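Local coordinates for protein dual function macrocyclase-peptidase POPB (Galerina marginata, PDB 5N4B) that cleaves peptide bonds on the C-terminal side of prolyl residues and macrocyclises the trimmed precursor peptide in amanitin toxin biosynthesis, at residues L583-I588 with M668-F673. The protein carries 1 engineered substitution. Residues are numbered along the deposited sequence; the frame is centred on the assembly and turned at random.
Sequences LVMGSI and MHSFKF
Met585 lies along one face of the Phe673 ring, the two side chains running past each other in opposite directions from their helices. Its CB sits over that face, 4.0 Å from the Phe673 ring centroid and 19° off the ring normal, which meets the geometry of a CH-pi contact. Farther along the chain, Met585 SD reaches Phe673 CD2 at 3.3 Å; at 39° off the normal the sulfur approaches obliquely, a Met-aromatic contact. The methionine chain bends at CG-SD, swinging CE toward Ser670, where it stops 4.2 Å from Ser670 OG. Phe673 holds its CG anti to the backbone N, which sends the ring across to helix 579-590. Ile588 CD1 meets the ring at its edge, 4.3 Å from Phe673 CE2.

The segment axes approach to 12.2 Å at an angle of 19°, so the two segments run nearly parallel and are bridged by long side chains. Beneath them, Ile588 and Ser670 rest on strand 653-659 and Met585 on strand 598-602, as expected for neighbouring helices on one face of an alpha/beta-hydrolase sheet. On the flank of segment 583-588 turned from Phe673, Ser587 OG donates to Leu583 O at 2.8 Å, joining Ser587 N on that carbonyl from the opposite face of its plane. Lys672 is salt-bridged to Asp36, Glu42 and Asp607, whose backbone N also meets His669 ND1. Charge-relay positions are near: Asp662 about 8 Å from Ser670 and the engineered Ala578 about 9 Å from Met585, side chain to side chain. No hydrogen bond crosses between the segments, so their direct attraction probably rests mainly on dispersion, CH-pi and sulfur-ring contact.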
ATOM      1  N   LEU A 583       9.014   1.492  12.556  1.00  9.43           N
ATOM      2  CA  LEU A 583       9.608   0.227  12.958  1.00  8.96           C
ATOM      3  C   LEU A 583      11.126   0.319  12.960  1.00  8.30           C
ATOM      4  O   LEU A 583      11.782  -0.099  13.925  1.00 10.00           O
ATOM      5  CB  LEU A 583       9.100  -0.877  12.040  1.00  9.67           C
ATOM      6  CG  LEU A 583       9.695  -2.254  12.277  1.00 11.47           C
ATOM      7  CD1 LEU A 583       9.233  -2.828  13.607  1.00 13.19           C
ATOM      8  CD2 LEU A 583       9.315  -3.180  11.139  1.00 12.15           C
ATOM      9  N   VAL A 584      11.702   0.834  11.881  1.00  8.33           N
ATOM     10  CA  VAL A 584      13.159   0.967  11.787  1.00  9.20           C
ATOM     11  C   VAL A 584      13.718   1.910  12.848  1.00  8.43           C
ATOM     12  O   VAL A 584      14.700   1.588  13.524  1.00  9.86           O
ATOM     13  CB  VAL A 584      13.569   1.364  10.370  1.00  8.83           C
ATOM     14  CG1 VAL A 584      15.017   1.762  10.290  1.00  8.39           C
ATOM     15  CG2 VAL A 584      13.309   0.223   9.448  1.00 11.84           C
ATOM     16  N   MET A 585      13.112   3.081  12.997  1.00  8.29           N
ATOM     17  CA  MET A 585      13.631   4.102  13.922  1.00  9.85           C
ATOM     18  C   MET A 585      13.523   3.630  15.357  1.00 11.05           C
ATOM     19  O   MET A 585      14.481   3.750  16.123  1.00 12.92           O
ATOM     20  CB  MET A 585      12.892   5.430  13.709  1.00 10.58           C
ATOM     21  CG  MET A 585      13.316   6.074  12.380  1.00 10.97           C
ATOM     22  SD  MET A 585      12.711   7.743  12.061  1.00 11.83           S
ATOM     23  CE  MET A 585      11.162   7.388  11.235  1.00 12.48           C
ATOM     24  N   GLY A 586      12.392   3.026  15.740  1.00 10.59           N
ATOM     25  CA  GLY A 586      12.300   2.463  17.075  1.00 11.81           C
ATOM     26  C   GLY A 586      13.210   1.271  17.306  1.00 11.69           C
ATOM     27  O   GLY A 586      13.728   1.079  18.416  1.00 13.38           O
ATOM     28  N   SER A 587      13.425   0.456  16.278  1.00 10.71           N
ATOM     29  CA  SER A 587      14.284  -0.697  16.437  1.00 11.05           C
ATOM     30  C   SER A 587      15.712  -0.279  16.712  1.00 11.94           C
ATOM     31  O   SER A 587      16.387  -0.927  17.505  1.00 12.03           O
ATOM     32  CB  SER A 587      14.212  -1.598  15.216  1.00  9.94           C
ATOM     33  OG  SER A 587      12.943  -2.289  15.134  1.00 11.05           O
ATOM     34  N   ILE A 588      16.215   0.763  16.046  1.00 10.56           N
ATOM     35  CA  ILE A 588      17.616   1.136  16.276  1.00 12.10           C
ATOM     36  C   ILE A 588      17.787   1.755  17.650  1.00 10.71           C
ATOM     37  O   ILE A 588      18.838   1.583  18.266  1.00 13.73           O
ATOM     38  CB  ILE A 588      18.257   1.999  15.167  1.00 11.89           C
ATOM     39  CG1 ILE A 588      17.675   3.387  15.082  1.00 12.93           C
ATOM     40  CG2 ILE A 588      18.198   1.293  13.810  1.00 11.82           C
ATOM     41  CD1 ILE A 588      18.380   4.246  14.031  1.00 13.33           C
ATOM     42  N   MET A 668       8.133  16.115   9.306  1.00 11.86           N
ATOM     43  CA  MET A 668       8.643  16.554  10.605  1.00 12.30           C
ATOM     44  C   MET A 668       8.999  15.387  11.501  1.00 10.43           C
ATOM     45  O   MET A 668       9.895  15.517  12.312  1.00 13.48           O
ATOM     46  CB  MET A 668       7.636  17.476  11.292  1.00 13.01           C
ATOM     47  CG  MET A 668       6.422  16.814  11.854  1.00 15.84           C
ATOM     48  SD  MET A 668       6.686  16.255  13.554  1.00 16.61           S
ATOM     49  CE  MET A 668       5.204  15.311  13.869  1.00 21.20           C
ATOM     50  N   HIS A 669       8.349  14.233  11.338  1.00 10.67           N
ATOM     51  CA  HIS A 669       8.672  13.065  12.137  1.00 11.39           C
ATOM     52  C   HIS A 669      10.152  12.717  11.970  1.00 11.00           C
ATOM     53  O   HIS A 669      10.909  12.611  12.940  1.00 11.70           O
ATOM     54  CB  HIS A 669       7.806  11.900  11.663  1.00 11.90           C
ATOM     55  CG  HIS A 669       6.417  11.928  12.172  1.00 11.30           C
ATOM     56  ND1 HIS A 669       6.083  11.600  13.475  1.00 11.93           N
ATOM     57  CD2 HIS A 669       5.258  12.243  11.548  1.00 11.53           C
ATOM     58  CE1 HIS A 669       4.781  11.712  13.625  1.00 13.24           C
ATOM     59  NE2 HIS A 669       4.252  12.104  12.472  1.00 11.91           N
ATOM     60  N   SER A 670      10.556  12.462  10.728  1.00 11.41           N
ATOM     61  CA  SER A 670      11.939  12.177  10.418  1.00  9.37           C
ATOM     62  C   SER A 670      12.866  13.345  10.749  1.00  9.67           C
ATOM     63  O   SER A 670      14.006  13.135  11.176  1.00 11.14           O
ATOM     64  CB  SER A 670      12.092  11.891   8.940  1.00 10.47           C
ATOM     65  OG  SER A 670      11.561  10.626   8.624  1.00 12.47           O
ATOM     66  N   PHE A 671      12.429  14.585  10.505  1.00 10.80           N
ATOM     67  CA  PHE A 671      13.286  15.740  10.820  1.00 10.43           C
ATOM     68  C   PHE A 671      13.618  15.793  12.319  1.00 11.15           C
ATOM     69  O   PHE A 671      14.784  15.995  12.707  1.00 11.88           O
ATOM     70  CB  PHE A 671      12.629  17.055  10.403  1.00 10.48           C
ATOM     71  CG  PHE A 671      12.412  17.244   8.957  1.00 11.84           C
ATOM     72  CD1 PHE A 671      12.969  16.403   7.999  1.00 12.86           C
ATOM     73  CD2 PHE A 671      11.603  18.310   8.524  1.00 14.83           C
ATOM     74  CE1 PHE A 671      12.721  16.640   6.635  1.00 12.57           C
ATOM     75  CE2 PHE A 671      11.371  18.528   7.194  1.00 15.73           C
ATOM     76  CZ  PHE A 671      11.927  17.685   6.250  1.00 14.54           C
ATOM     77  N   LYS A 672      12.612  15.621  13.168  1.00 11.67           N
ATOM     78  CA  LYS A 672      12.882  15.628  14.594  1.00 13.10           C
ATOM     79  C   LYS A 672      13.779  14.466  14.974  1.00 12.99           C
ATOM     80  O   LYS A 672      14.676  14.607  15.805  1.00 13.25           O
ATOM     81  CB  LYS A 672      11.595  15.575  15.396  1.00 14.16           C
ATOM     82  CG  LYS A 672      10.765  16.838  15.357  1.00 16.58           C
ATOM     83  CD  LYS A 672       9.622  16.718  16.374  1.00 21.39           C
ATOM     84  CE  LYS A 672       8.711  17.860  16.241  1.00 22.25           C
ATOM     85  NZ  LYS A 672       7.614  17.671  17.183  1.00 18.97           N
ATOM     86  N   PHE A 673      13.532  13.294  14.399  1.00 12.02           N
ATOM     87  CA  PHE A 673      14.331  12.136  14.772  1.00 11.06           C
ATOM     88  C   PHE A 673      15.798  12.348  14.418  1.00 11.04           C
ATOM     89  O   PHE A 673      16.681  12.117  15.254  1.00 12.29           O
ATOM     90  CB  PHE A 673      13.756  10.843  14.199  1.00 10.44           C
ATOM     91  CG  PHE A 673      14.449   9.612  14.686  1.00 11.08           C
ATOM     92  CD1 PHE A 673      14.303   9.232  16.009  1.00 11.98           C
ATOM     93  CD2 PHE A 673      15.263   8.891  13.857  1.00 11.88           C
ATOM     94  CE1 PHE A 673      14.915   8.090  16.488  1.00 13.61           C
ATOM     95  CE2 PHE A 673      15.893   7.735  14.329  1.00 12.60           C
ATOM     96  CZ  PHE A 673      15.723   7.365  15.661  1.00 10.51           C
TER